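PDB 7BR2: lipolytic enzyme, G-D-S-L family from Bacteroides thetaiotaomicron, which metabolises the drug diltiazem in the gut, acting as a serine esterase of the SGNH (GDSL) hydrolase superfamily. Local coordinates for residues A246-I254 against S262-L270; F296-L304 against N336-Q345. All coordinates share one frame; numbering follows the deposited sequence.

Interaction 1: A246-I254 against S262-L270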
ATOM      1  N   ALA A 246     -27.887  10.878   1.757  1.00 44.87           N
ATOM      2  CA  ALA A 246     -27.239  10.239   2.892  1.00 42.87           C
ATOM      3  C   ALA A 246     -26.625   8.925   2.401  1.00 45.67           C
ATOM      4  O   ALA A 246     -27.059   7.825   2.747  1.00 44.07           O
ATOM      5  CB  ALA A 246     -28.222  10.016   4.042  1.00 38.35           C
ATOM      6  N   GLU A 247     -25.614   9.048   1.542  1.00 38.64           N
ATOM      7  CA  GLU A 247     -24.929   7.907   0.958  1.00 39.57           C
ATOM      8  C   GLU A 247     -23.785   7.495   1.879  1.00 46.53           C
ATOM      9  O   GLU A 247     -22.939   8.326   2.246  1.00 43.24           O
ATOM     10  CB  GLU A 247     -24.409   8.260  -0.437  1.00 45.45           C
ATOM     11  CG  GLU A 247     -25.524   8.500  -1.445  1.00 50.96           C
ATOM     12  CD  GLU A 247     -25.049   9.141  -2.742  1.00 53.71           C
ATOM     13  OE1 GLU A 247     -25.897   9.374  -3.628  1.00 59.69           O
ATOM     14  OE2 GLU A 247     -23.856   9.497  -2.842  1.00 57.55           O
ATOM     15  N   GLY A 248     -23.771   6.219   2.257  1.00 41.38           N
ATOM     16  CA  GLY A 248     -22.749   5.730   3.154  1.00 40.82           C
ATOM     17  C   GLY A 248     -22.845   6.284   4.551  1.00 43.15           C
ATOM     18  O   GLY A 248     -21.853   6.269   5.283  1.00 41.12           O
ATOM     19  N   CYS A 249     -24.013   6.781   4.945  1.00 42.99           N
ATOM     20  CA  CYS A 249     -24.174   7.333   6.281  1.00 42.26           C
ATOM     21  C   CYS A 249     -25.654   7.394   6.633  1.00 42.22           C
ATOM     22  O   CYS A 249     -26.533   7.098   5.820  1.00 43.08           O
ATOM     23  CB  CYS A 249     -23.536   8.720   6.394  1.00 38.19           C
ATOM     24  SG  CYS A 249     -24.215   9.930   5.226  1.00 42.46           S
ATOM     25  N   THR A 250     -25.908   7.763   7.881  1.00 38.97           N
ATOM     26  CA  THR A 250     -27.236   8.073   8.382  1.00 38.80           C
ATOM     27  C   THR A 250     -27.205   9.508   8.908  1.00 38.52           C
ATOM     28  O   THR A 250     -26.331   9.855   9.713  1.00 36.65           O
ATOM     29  CB  THR A 250     -27.648   7.077   9.473  1.00 46.18           C
ATOM     30  OG1 THR A 250     -27.741   5.755   8.912  1.00 42.11           O
ATOM     31  CG2 THR A 250     -29.003   7.453  10.055  1.00 44.93           C
ATOM     32  N   ILE A 251     -28.111  10.357   8.402  1.00 43.06           N
ATOM     33  CA  ILE A 251     -28.306  11.720   8.900  1.00 38.62           C
ATOM     34  C   ILE A 251     -29.577  11.743   9.740  1.00 42.29           C
ATOM     35  O   ILE A 251     -30.619  11.231   9.317  1.00 40.18           O
ATOM     36  CB  ILE A 251     -28.403  12.743   7.748  1.00 41.49           C
ATOM     37  CG1 ILE A 251     -27.158  12.725   6.856  1.00 39.82           C
ATOM     38  CG2 ILE A 251     -28.669  14.158   8.290  1.00 32.40           C
ATOM     39  CD1 ILE A 251     -25.882  13.072   7.571  1.00 42.30           C
ATOM     40  N   SER A 252     -29.506  12.340  10.926  1.00 38.46           N
ATOM     41  CA  SER A 252     -30.699  12.422  11.759  1.00 37.62           C
ATOM     42  C   SER A 252     -30.589  13.639  12.670  1.00 41.77           C
ATOM     43  O   SER A 252     -29.582  14.347  12.675  1.00 41.13           O
ATOM     44  CB  SER A 252     -30.921  11.127  12.547  1.00 40.11           C
ATOM     45  OG  SER A 252     -29.901  10.912  13.504  1.00 39.88           O
ATOM     46  N   ASN A 253     -31.654  13.891  13.429  1.00 41.21           N
ATOM     47  CA  ASN A 253     -31.720  15.003  14.375  1.00 46.27           C
ATOM     48  C   ASN A 253     -31.280  16.337  13.767  1.00 45.97           C
ATOM     49  O   ASN A 253     -30.579  17.132  14.395  1.00 46.54           O
ATOM     50  CB  ASN A 253     -30.872  14.675  15.605  1.00 44.49           C
ATOM     51  CG  ASN A 253     -31.222  15.524  16.803  1.00 53.43           C
ATOM     52  OD1 ASN A 253     -32.154  16.320  16.768  1.00 59.54           O
ATOM     53  ND2 ASN A 253     -30.464  15.363  17.876  1.00 56.24           N
ATOM     54  N   ILE A 254     -31.753  16.615  12.555  1.00 45.51           N
ATOM     55  CA  ILE A 254     -31.534  17.925  11.960  1.00 39.66           C
ATOM     56  C   ILE A 254     -32.311  18.957  12.765  1.00 47.13           C
ATOM     57  O   ILE A 254     -33.529  18.845  12.939  1.00 49.16           O
ATOM     58  CB  ILE A 254     -31.950  17.933  10.486  1.00 44.63           C
ATOM     59  CG1 ILE A 254     -31.318  16.743   9.759  1.00 47.11           C
ATOM     60  CG2 ILE A 254     -31.591  19.253   9.833  1.00 50.07           C
ATOM     61  CD1 ILE A 254     -31.550  16.727   8.271  1.00 50.19           C
ATOM     62  N   SER A 262     -27.657  22.036  12.886  1.00 48.82           N
ATOM     63  CA  SER A 262     -26.906  20.959  13.507  1.00 41.94           C
ATOM     64  C   SER A 262     -27.591  19.641  13.199  1.00 43.89           C
ATOM     65  O   SER A 262     -28.802  19.599  12.973  1.00 43.24           O
ATOM     66  CB  SER A 262     -26.785  21.176  15.016  1.00 39.22           C
ATOM     67  OG  SER A 262     -28.016  20.908  15.651  1.00 39.76           O
ATOM     68  N   PHE A 263     -26.799  18.575  13.133  1.00 34.81           N
ATOM     69  CA  PHE A 263     -27.381  17.256  12.936  1.00 43.03           C
ATOM     70  C   PHE A 263     -26.417  16.184  13.425  1.00 44.30           C
ATOM     71  O   PHE A 263     -25.267  16.456  13.788  1.00 42.98           O
ATOM     72  CB  PHE A 263     -27.763  17.028  11.469  1.00 37.18           C
ATOM     73  CG  PHE A 263     -26.640  17.253  10.505  1.00 39.34           C
ATOM     74  CD1 PHE A 263     -26.368  18.524  10.023  1.00 41.09           C
ATOM     75  CD2 PHE A 263     -25.874  16.192  10.051  1.00 42.47           C
ATOM     76  CE1 PHE A 263     -25.344  18.734   9.118  1.00 41.17           C
ATOM     77  CE2 PHE A 263     -24.846  16.393   9.147  1.00 40.85           C
ATOM     78  CZ  PHE A 263     -24.579  17.664   8.678  1.00 42.53           C
ATOM     79  N   ASP A 264     -26.920  14.953  13.440  1.00 40.87           N
ATOM     80  CA  ASP A 264     -26.168  13.771  13.825  1.00 40.60           C
ATOM     81  C   ASP A 264     -25.792  13.006  12.566  1.00 39.89           C
ATOM     82  O   ASP A 264     -26.645  12.758  11.697  1.00 36.85           O
ATOM     83  CB  ASP A 264     -26.984  12.899  14.778  1.00 36.21           C
ATOM     84  CG  ASP A 264     -27.100  13.512  16.169  1.00 39.88           C
ATOM     85  OD1 ASP A 264     -26.322  14.439  16.490  1.00 40.93           O
ATOM     86  OD2 ASP A 264     -27.986  13.090  16.938  1.00 40.19           O
ATOM     87  N   TYR A 265     -24.499  12.694  12.458  1.00 34.45           N
ATOM     88  CA  TYR A 265     -23.891  12.050  11.302  1.00 39.58           C
ATOM     89  C   TYR A 265     -23.315  10.712  11.752  1.00 37.08           C
ATOM     90  O   TYR A 265     -22.443  10.679  12.625  1.00 35.50           O
ATOM     91  CB  TYR A 265     -22.801  12.969  10.743  1.00 36.00           C
ATOM     92  CG  TYR A 265     -21.815  12.370   9.767  1.00 34.09           C
ATOM     93  CD1 TYR A 265     -22.236  11.787   8.582  1.00 34.99           C
ATOM     94  CD2 TYR A 265     -20.459  12.413  10.029  1.00 30.47           C
ATOM     95  CE1 TYR A 265     -21.327  11.260   7.690  1.00 29.46           C
ATOM     96  CE2 TYR A 265     -19.542  11.889   9.146  1.00 29.67           C
ATOM     97  CZ  TYR A 265     -19.982  11.317   7.978  1.00 33.11           C
ATOM     98  OH  TYR A 265     -19.061  10.796   7.092  1.00 36.23           O
ATOM     99  N   LEU A 266     -23.809   9.613  11.196  1.00 33.54           N
ATOM    100  CA  LEU A 266     -23.228   8.308  11.497  1.00 36.89           C
ATOM    101  C   LEU A 266     -22.732   7.714  10.186  1.00 35.24           C
ATOM    102  O   LEU A 266     -23.522   7.215   9.383  1.00 35.07           O
ATOM    103  CB  LEU A 266     -24.222   7.380  12.208  1.00 33.15           C
ATOM    104  CG  LEU A 266     -23.656   5.966  12.457  1.00 39.35           C
ATOM    105  CD1 LEU A 266     -22.424   5.998  13.390  1.00 39.57           C
ATOM    106  CD2 LEU A 266     -24.698   4.993  12.992  1.00 36.69           C
ATOM    107  N   ALA A 267     -21.420   7.761   9.981  1.00 36.49           N
ATOM    108  CA  ALA A 267     -20.814   7.227   8.774  1.00 34.99           C
ATOM    109  C   ALA A 267     -20.642   5.720   8.896  1.00 36.58           C
ATOM    110  O   ALA A 267     -20.576   5.180   9.998  1.00 32.19           O
ATOM    111  CB  ALA A 267     -19.463   7.892   8.523  1.00 30.41           C
ATOM    112  N   GLU A 268     -20.621   5.038   7.747  1.00 37.92           N
ATOM    113  CA  GLU A 268     -20.268   3.627   7.715  1.00 33.63           C
ATOM    114  C   GLU A 268     -18.768   3.415   7.675  1.00 41.71           C
ATOM    115  O   GLU A 268     -18.297   2.318   8.008  1.00 37.63           O
ATOM    116  CB  GLU A 268     -20.892   2.934   6.500  1.00 31.82           C
ATOM    117  CG  GLU A 268     -22.405   2.956   6.486  1.00 38.22           C
ATOM    118  CD  GLU A 268     -22.992   2.549   5.148  1.00 42.82           C
ATOM    119  OE1 GLU A 268     -22.214   2.263   4.205  1.00 44.96           O
ATOM    120  OE2 GLU A 268     -24.237   2.546   5.032  1.00 50.13           O
ATOM    121  N   ALA A 269     -18.012   4.425   7.264  1.00 33.44           N
ATOM    122  CA  ALA A 269     -16.580   4.290   7.105  1.00 33.67           C
ATOM    123  C   ALA A 269     -15.923   5.559   7.615  1.00 37.49           C
ATOM    124  O   ALA A 269     -16.564   6.605   7.739  1.00 32.61           O
ATOM    125  CB  ALA A 269     -16.202   4.024   5.644  1.00 38.67           C
ATOM    126  N   LEU A 270     -14.643   5.450   7.914  1.00 32.85           N
ATOM    127  CA  LEU A 270     -13.809   6.571   8.314  1.00 30.20           C
ATOM    128  C   LEU A 270     -13.074   7.130   7.102  1.00 32.50           C
ATOM    129  O   LEU A 270     -12.975   6.459   6.068  1.00 30.62           O
ATOM    130  CB  LEU A 270     -12.797   6.126   9.385  1.00 34.53           C
ATOM    131  CG  LEU A 270     -13.347   5.641  10.730  1.00 34.08           C
ATOM    132  CD1 LEU A 270     -12.211   5.144  11.638  1.00 34.13           C
ATOM    133  CD2 LEU A 270     -14.159   6.732  11.418  1.00 25.75           C
TER
HETATM  134  O   HOH W   1     -19.105   6.420   5.354  1.00 35.37           O
HETATM  135  O   HOH W   2     -24.703   4.805   8.968  1.00 41.48           O

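Interaction 2: F296-L304 against N336-Q345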
ATOM      1  N   PHE A 296      -6.122  11.335  -5.780  1.00 45.45           N
ATOM      2  CA  PHE A 296      -6.466  10.398  -4.711  1.00 44.75           C
ATOM      3  C   PHE A 296      -7.624  10.918  -3.871  1.00 39.38           C
ATOM      4  O   PHE A 296      -8.532  10.158  -3.516  1.00 39.19           O
ATOM      5  CB  PHE A 296      -5.270  10.085  -3.810  1.00 39.11           C
ATOM      6  CG  PHE A 296      -5.613   9.103  -2.722  1.00 34.67           C
ATOM      7  CD1 PHE A 296      -5.732   7.747  -3.010  1.00 34.11           C
ATOM      8  CD2 PHE A 296      -5.882   9.527  -1.435  1.00 38.96           C
ATOM      9  CE1 PHE A 296      -6.086   6.835  -2.032  1.00 33.94           C
ATOM     10  CE2 PHE A 296      -6.228   8.607  -0.438  1.00 35.90           C
ATOM     11  CZ  PHE A 296      -6.333   7.267  -0.745  1.00 33.40           C
ATOM     12  N   MET A 297      -7.580  12.200  -3.499  1.00 40.74           N
ATOM     13  CA  MET A 297      -8.656  12.789  -2.708  1.00 38.56           C
ATOM     14  C   MET A 297      -9.991  12.697  -3.433  1.00 41.97           C
ATOM     15  O   MET A 297     -11.012  12.344  -2.830  1.00 44.30           O
ATOM     16  CB  MET A 297      -8.309  14.239  -2.391  1.00 41.65           C
ATOM     17  CG  MET A 297      -7.094  14.360  -1.508  1.00 41.55           C
ATOM     18  SD  MET A 297      -7.251  13.366  -0.012  1.00 44.10           S
ATOM     19  CE  MET A 297      -8.372  14.404   0.930  1.00 32.92           C
ATOM     20  N   GLU A 298     -10.001  13.011  -4.729  1.00 41.44           N
ATOM     21  CA  GLU A 298     -11.252  13.017  -5.482  1.00 41.49           C
ATOM     22  C   GLU A 298     -11.791  11.603  -5.711  1.00 45.37           C
ATOM     23  O   GLU A 298     -13.008  11.376  -5.646  1.00 40.81           O
ATOM     24  CB  GLU A 298     -11.050  13.735  -6.821  1.00 42.09           C
ATOM     25  CG  GLU A 298     -10.579  15.176  -6.695  1.00 43.46           C
ATOM     26  CD  GLU A 298      -9.064  15.296  -6.656  1.00 52.03           C
ATOM     27  OE1 GLU A 298      -8.406  14.419  -6.045  1.00 49.75           O
ATOM     28  OE2 GLU A 298      -8.531  16.266  -7.238  1.00 59.77           O
ATOM     29  N   GLU A 299     -10.912  10.637  -5.994  1.00 40.46           N
ATOM     30  CA  GLU A 299     -11.406   9.316  -6.367  1.00 45.31           C
ATOM     31  C   GLU A 299     -11.618   8.389  -5.176  1.00 39.66           C
ATOM     32  O   GLU A 299     -12.492   7.511  -5.238  1.00 37.77           O
ATOM     33  CB  GLU A 299     -10.458   8.648  -7.369  1.00 41.33           C
ATOM     34  CG  GLU A 299     -10.445   9.351  -8.712  1.00 49.23           C
ATOM     35  CD  GLU A 299      -9.572   8.683  -9.753  1.00 49.70           C
ATOM     36  OE1 GLU A 299      -9.210   7.503  -9.572  1.00 51.14           O
ATOM     37  OE2 GLU A 299      -9.229   9.349 -10.752  1.00 55.27           O
ATOM     38  N   MET A 300     -10.865   8.571  -4.089  1.00 36.71           N
ATOM     39  CA  MET A 300     -10.880   7.603  -2.996  1.00 40.68           C
ATOM     40  C   MET A 300     -10.935   8.198  -1.601  1.00 35.14           C
ATOM     41  O   MET A 300     -11.039   7.429  -0.644  1.00 36.86           O
ATOM     42  CB  MET A 300      -9.661   6.678  -3.068  1.00 33.34           C
ATOM     43  CG  MET A 300      -9.694   5.725  -4.222  1.00 40.12           C
ATOM     44  SD  MET A 300      -8.288   4.596  -4.210  1.00 42.74           S
ATOM     45  CE  MET A 300      -8.525   3.836  -5.819  1.00 38.27           C
ATOM     46  N   ASN A 301     -10.840   9.507  -1.433  1.00 37.70           N
ATOM     47  CA  ASN A 301     -10.893  10.089  -0.103  1.00 35.60           C
ATOM     48  C   ASN A 301     -11.815  11.293  -0.082  1.00 32.97           C
ATOM     49  O   ASN A 301     -11.439  12.382   0.346  1.00 33.84           O
ATOM     50  CB  ASN A 301      -9.506  10.455   0.409  1.00 35.42           C
ATOM     51  CG  ASN A 301      -9.420  10.370   1.915  1.00 30.97           C
ATOM     52  OD1 ASN A 301     -10.316   9.826   2.562  1.00 30.95           O
ATOM     53  ND2 ASN A 301      -8.369  10.938   2.485  1.00 33.71           N
ATOM     54  N   THR A 302     -13.061  11.099  -0.529  1.00 41.01           N
ATOM     55  CA  THR A 302     -14.078  12.151  -0.525  1.00 39.67           C
ATOM     56  C   THR A 302     -15.175  11.821   0.490  1.00 37.91           C
ATOM     57  O   THR A 302     -15.984  10.909   0.276  1.00 39.84           O
ATOM     58  CB  THR A 302     -14.662  12.333  -1.925  1.00 36.47           C
ATOM     59  OG1 THR A 302     -13.646  12.853  -2.789  1.00 42.55           O
ATOM     60  CG2 THR A 302     -15.826  13.305  -1.893  1.00 40.90           C
ATOM     61  N   GLU A 303     -15.204  12.583   1.580  1.00 38.12           N
ATOM     62  CA  GLU A 303     -16.254  12.537   2.595  1.00 34.67           C
ATOM     63  C   GLU A 303     -17.007  13.861   2.482  1.00 34.80           C
ATOM     64  O   GLU A 303     -16.726  14.834   3.195  1.00 32.39           O
ATOM     65  CB  GLU A 303     -15.649  12.322   4.005  1.00 29.07           C
ATOM     66  CG  GLU A 303     -16.677  12.135   5.106  1.00 29.19           C
ATOM     67  CD  GLU A 303     -16.067  12.089   6.508  1.00 36.58           C
ATOM     68  OE1 GLU A 303     -14.850  12.351   6.669  1.00 31.47           O
ATOM     69  OE2 GLU A 303     -16.819  11.779   7.458  1.00 32.91           O
ATOM     70  N   LEU A 304     -17.978  13.901   1.574  1.00 41.59           N
ATOM     71  CA  LEU A 304     -18.526  15.170   1.104  1.00 41.71           C
ATOM     72  C   LEU A 304     -19.654  15.656   2.005  1.00 35.76           C
ATOM     73  O   LEU A 304     -20.619  14.926   2.259  1.00 39.05           O
ATOM     74  CB  LEU A 304     -19.016  15.044  -0.337  1.00 37.00           C
ATOM     75  CG  LEU A 304     -19.208  16.404  -1.020  1.00 41.53           C
ATOM     76  CD1 LEU A 304     -17.875  17.118  -1.289  1.00 38.16           C
ATOM     77  CD2 LEU A 304     -20.010  16.258  -2.307  1.00 43.50           C
ATOM     78  N   ASN A 336     -15.044  18.711   1.345  1.00 40.78           N
ATOM     79  CA  ASN A 336     -14.511  17.381   1.628  1.00 43.02           C
ATOM     80  C   ASN A 336     -14.051  17.314   3.083  1.00 38.80           C
ATOM     81  O   ASN A 336     -13.028  17.904   3.453  1.00 32.06           O
ATOM     82  CB  ASN A 336     -13.366  17.042   0.676  1.00 37.97           C
ATOM     83  CG  ASN A 336     -12.910  15.612   0.818  1.00 38.01           C
ATOM     84  OD1 ASN A 336     -13.524  14.826   1.551  1.00 33.70           O
ATOM     85  ND2 ASN A 336     -11.859  15.249   0.085  1.00 34.30           N
ATOM     86  N   LEU A 337     -14.816  16.612   3.920  1.00 38.66           N
ATOM     87  CA  LEU A 337     -14.394  16.449   5.309  1.00 36.49           C
ATOM     88  C   LEU A 337     -13.124  15.602   5.424  1.00 32.87           C
ATOM     89  O   LEU A 337     -12.362  15.767   6.379  1.00 35.47           O
ATOM     90  CB  LEU A 337     -15.517  15.835   6.140  1.00 35.48           C
ATOM     91  CG  LEU A 337     -16.788  16.670   6.268  1.00 37.09           C
ATOM     92  CD1 LEU A 337     -17.771  15.960   7.179  1.00 27.82           C
ATOM     93  CD2 LEU A 337     -16.445  18.061   6.782  1.00 35.32           C
ATOM     94  N   ALA A 338     -12.861  14.717   4.456  1.00 32.22           N
ATOM     95  CA  ALA A 338     -11.653  13.896   4.493  1.00 32.90           C
ATOM     96  C   ALA A 338     -10.357  14.685   4.298  1.00 40.67           C
ATOM     97  O   ALA A 338      -9.278  14.120   4.513  1.00 32.71           O
ATOM     98  CB  ALA A 338     -11.736  12.801   3.438  1.00 31.48           C
ATOM     99  N   ALA A 339     -10.422  15.952   3.882  1.00 38.41           N
ATOM    100  CA  ALA A 339      -9.242  16.805   3.793  1.00 35.05           C
ATOM    101  C   ALA A 339      -9.072  17.695   5.019  1.00 40.24           C
ATOM    102  O   ALA A 339      -8.117  18.480   5.082  1.00 44.72           O
ATOM    103  CB  ALA A 339      -9.300  17.670   2.529  1.00 36.04           C
ATOM    104  N   GLU A 340      -9.957  17.580   6.000  1.00 38.09           N
ATOM    105  CA  GLU A 340      -9.933  18.422   7.193  1.00 41.03           C
ATOM    106  C   GLU A 340      -9.411  17.566   8.347  1.00 44.71           C
ATOM    107  O   GLU A 340     -10.173  16.819   8.970  1.00 45.11           O
ATOM    108  CB  GLU A 340     -11.328  18.975   7.475  1.00 36.29           C
ATOM    109  CG  GLU A 340     -11.916  19.755   6.311  1.00 37.22           C
ATOM    110  CD  GLU A 340     -11.056  20.946   5.927  1.00 40.28           C
ATOM    111  OE1 GLU A 340     -10.424  21.536   6.829  1.00 36.87           O
ATOM    112  OE2 GLU A 340     -11.010  21.290   4.724  1.00 39.27           O
ATOM    113  N   SER A 341      -8.109  17.666   8.625  1.00 38.79           N
ATOM    114  CA  SER A 341      -7.484  16.793   9.616  1.00 43.69           C
ATOM    115  C   SER A 341      -7.996  17.038  11.032  1.00 37.21           C
ATOM    116  O   SER A 341      -7.702  16.244  11.932  1.00 38.14           O
ATOM    117  CB  SER A 341      -5.962  16.958   9.566  1.00 30.75           C
ATOM    118  OG  SER A 341      -5.576  18.109  10.296  1.00 40.67           O
ATOM    119  N   LYS A 342      -8.742  18.110  11.255  1.00 35.77           N
ATOM    120  CA  LYS A 342      -9.219  18.402  12.597  1.00 39.28           C
ATOM    121  C   LYS A 342     -10.506  17.673  12.968  1.00 32.43           C
ATOM    122  O   LYS A 342     -10.915  17.756  14.130  1.00 31.63           O
ATOM    123  CB  LYS A 342      -9.418  19.904  12.755  1.00 41.48           C
ATOM    124  CG  LYS A 342      -8.135  20.706  12.686  1.00 46.71           C
ATOM    125  CD  LYS A 342      -8.465  22.188  12.774  1.00 53.32           C
ATOM    126  CE  LYS A 342      -7.266  23.083  12.514  1.00 54.93           C
ATOM    127  NZ  LYS A 342      -7.083  24.110  13.589  1.00 57.60           N
ATOM    128  N   THR A 343     -11.159  16.975  12.035  1.00 33.86           N
ATOM    129  CA  THR A 343     -12.400  16.298  12.399  1.00 34.43           C
ATOM    130  C   THR A 343     -12.102  15.147  13.352  1.00 36.23           C
ATOM    131  O   THR A 343     -11.015  14.553  13.308  1.00 32.66           O
ATOM    132  CB  THR A 343     -13.157  15.764  11.180  1.00 36.57           C
ATOM    133  OG1 THR A 343     -12.548  14.569  10.684  1.00 32.00           O
ATOM    134  CG2 THR A 343     -13.212  16.819  10.066  1.00 39.33           C
ATOM    135  N   PRO A 344     -13.048  14.821  14.232  1.00 38.52           N
ATOM    136  CA  PRO A 344     -12.834  13.688  15.143  1.00 33.75           C
ATOM    137  C   PRO A 344     -12.647  12.374  14.420  1.00 30.76           C
ATOM    138  O   PRO A 344     -11.799  11.577  14.831  1.00 35.04           O
ATOM    139  CB  PRO A 344     -14.099  13.698  16.009  1.00 32.71           C
ATOM    140  CG  PRO A 344     -14.541  15.129  15.962  1.00 41.81           C
ATOM    141  CD  PRO A 344     -14.265  15.567  14.556  1.00 31.44           C
ATOM    142  N   GLN A 345     -13.398  12.134  13.340  1.00 30.31           N
ATOM    143  CA  GLN A 345     -13.237  10.896  12.590  1.00 28.61           C
ATOM    144  C   GLN A 345     -11.880  10.835  11.895  1.00 33.74           C
ATOM    145  O   GLN A 345     -11.335   9.743  11.701  1.00 32.44           O
ATOM    146  CB  GLN A 345     -14.368  10.707  11.566  1.00 30.91           C
ATOM    147  CG  GLN A 345     -14.455  11.755  10.451  1.00 32.49           C
ATOM    148  CD  GLN A 345     -15.497  12.853  10.697  1.00 34.35           C
ATOM    149  OE1 GLN A 345     -15.656  13.352  11.815  1.00 32.78           O
ATOM    150  NE2 GLN A 345     -16.173  13.268   9.625  1.00 31.46           N
TER
HETATM  151  O   HOH W   3     -12.632  13.625   7.876  1.00 40.07           O

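Interaction 1: A246-I254 against S262-L270
Strands 249-254 and 262-267 run antiparallel, their axes 4.6 Å apart at closest approach and 169° between their directions, with Thr250-Leu266 and Ser252-Asp264 as the hydrogen-bonded pairs. Each pair exchanges two N-H...O=C bonds, the shortest from Asp264 N to Ser252 O at 2.8 Å, and Glu268 N extends the series to Gly248 O just beyond the strand. Water 2 joins Thr250 OG1 to Leu266 O, a carbonyl that also accepts from Thr250 N. On the face bearing Cys249, Ile251 and Tyr265 the contact is apolar. Cys249 CB lies 3.6 Å from Tyr265 CE1, while its sulfur sits at the ring edge, a sulfur-aromatic contact with SG 5.3 Å from the ring centroid. Ile251 CD1 comes in at the edge of the Tyr265 ring, 4.0 Å from Tyr265 CD1, and also reaches CE2 of Phe263 at 3.8 Å. The pairing is that of a beta hairpin, whose first strand lies at the margin of a five-stranded antiparallel sheet; the second strand is flanked on its far side by strand 443-449. A chi1 of 165° sets the Tyr265 ring opposite its own backbone N and brings its CD1-CE1 side to Cys249 and Ile251; the ring also lies near Ala232 and Met234 of strand 232-237, and its hydroxyl bonds Glu303. Replacing Tyr265 by an alanine would probably leave Cys249 without its aromatic neighbour, take one of two rings from Ile251 CD1 and deprive Glu303 OE2 of the phenol. Asp264, on the face of Thr250 and Ser252, takes a weak, long bond of 3.5 Å at OD2 from Asn253 ND2, amide and carboxylate planes standing 78° apart.

Interaction 2: F296-L304 against N336-Q345
Asn336 OD1 is gripped by two backbone N-H groups that reach it from opposite faces of its amide plane: Glu303 N at 2.8 Å, across the contact, and Ala338 N at 3.0 Å, two residues on in its own chain segment. The second bond approaches from well above the plane. The same amide turns its nitrogen to the other segment, ND2 donating to Asn301 O at 2.9 Å with the acceptor only 6° out of the amide plane. Both ends of the group are thus engaged, which fixes its rotation. The side chain swings away from its own N (chi1 -173°), and this carries the amide across to Asn301 O and Glu303 N. Beside it, Leu337 N bonds Glu303 O, and Ala338 CB packs against Asn301, whose OD1 is itself held by Tyr272 N. Met297 folds back along its thioether, bringing CE to 3.7 Å from Asn336 ND2 and also against the methyl group of Ala339.

Farther along, the extended Glu303 side chain passes Leu337 CB to meet Gln345 coming from the opposite direction. Gln345 NE2 donates to Glu303 OE2 over 2.7 Å, entering from above the carboxylate plane; Tyr265 OH is a second partner of that oxygen. Water 3 donates to Glu303 OE1 and to Leu337 O and accepts from Thr343 OG1. These bonds to both carboxylate oxygens would be expected to stabilise a negative charge on this buried group. Thr343 occupies the N-cap position of helix 344-377, its hydroxyl also capping Tyr346 N. Leu304 and Asn336 form an antiparallel non-hydrogen-bonded pair at the margin of a mixed sheet, and the Asx turn at Asn336, closed by Ala338 N, leads the chain out of that edge.

In the fold
From the N terminus, the chain first builds the parallel five-stranded sheet that begins with strand 21-26, then passes through strands 232-237 and 242-247 into interaction 1. That contact closes the short hairpin loop between strands 249-257 and 260-267. Interaction 2 follows in series, neither nested in it nor crossing it, and closes a longer loop that holds the rest of strand 303-308, strands 313-318 and 321-327 and helix 328-333. The two meet directly through the tyrosine-glutamate bond and where Leu270 packs on Gln345. Together they tie the antiparallel sheet to the mixed sheet and to the start of helix 344-377.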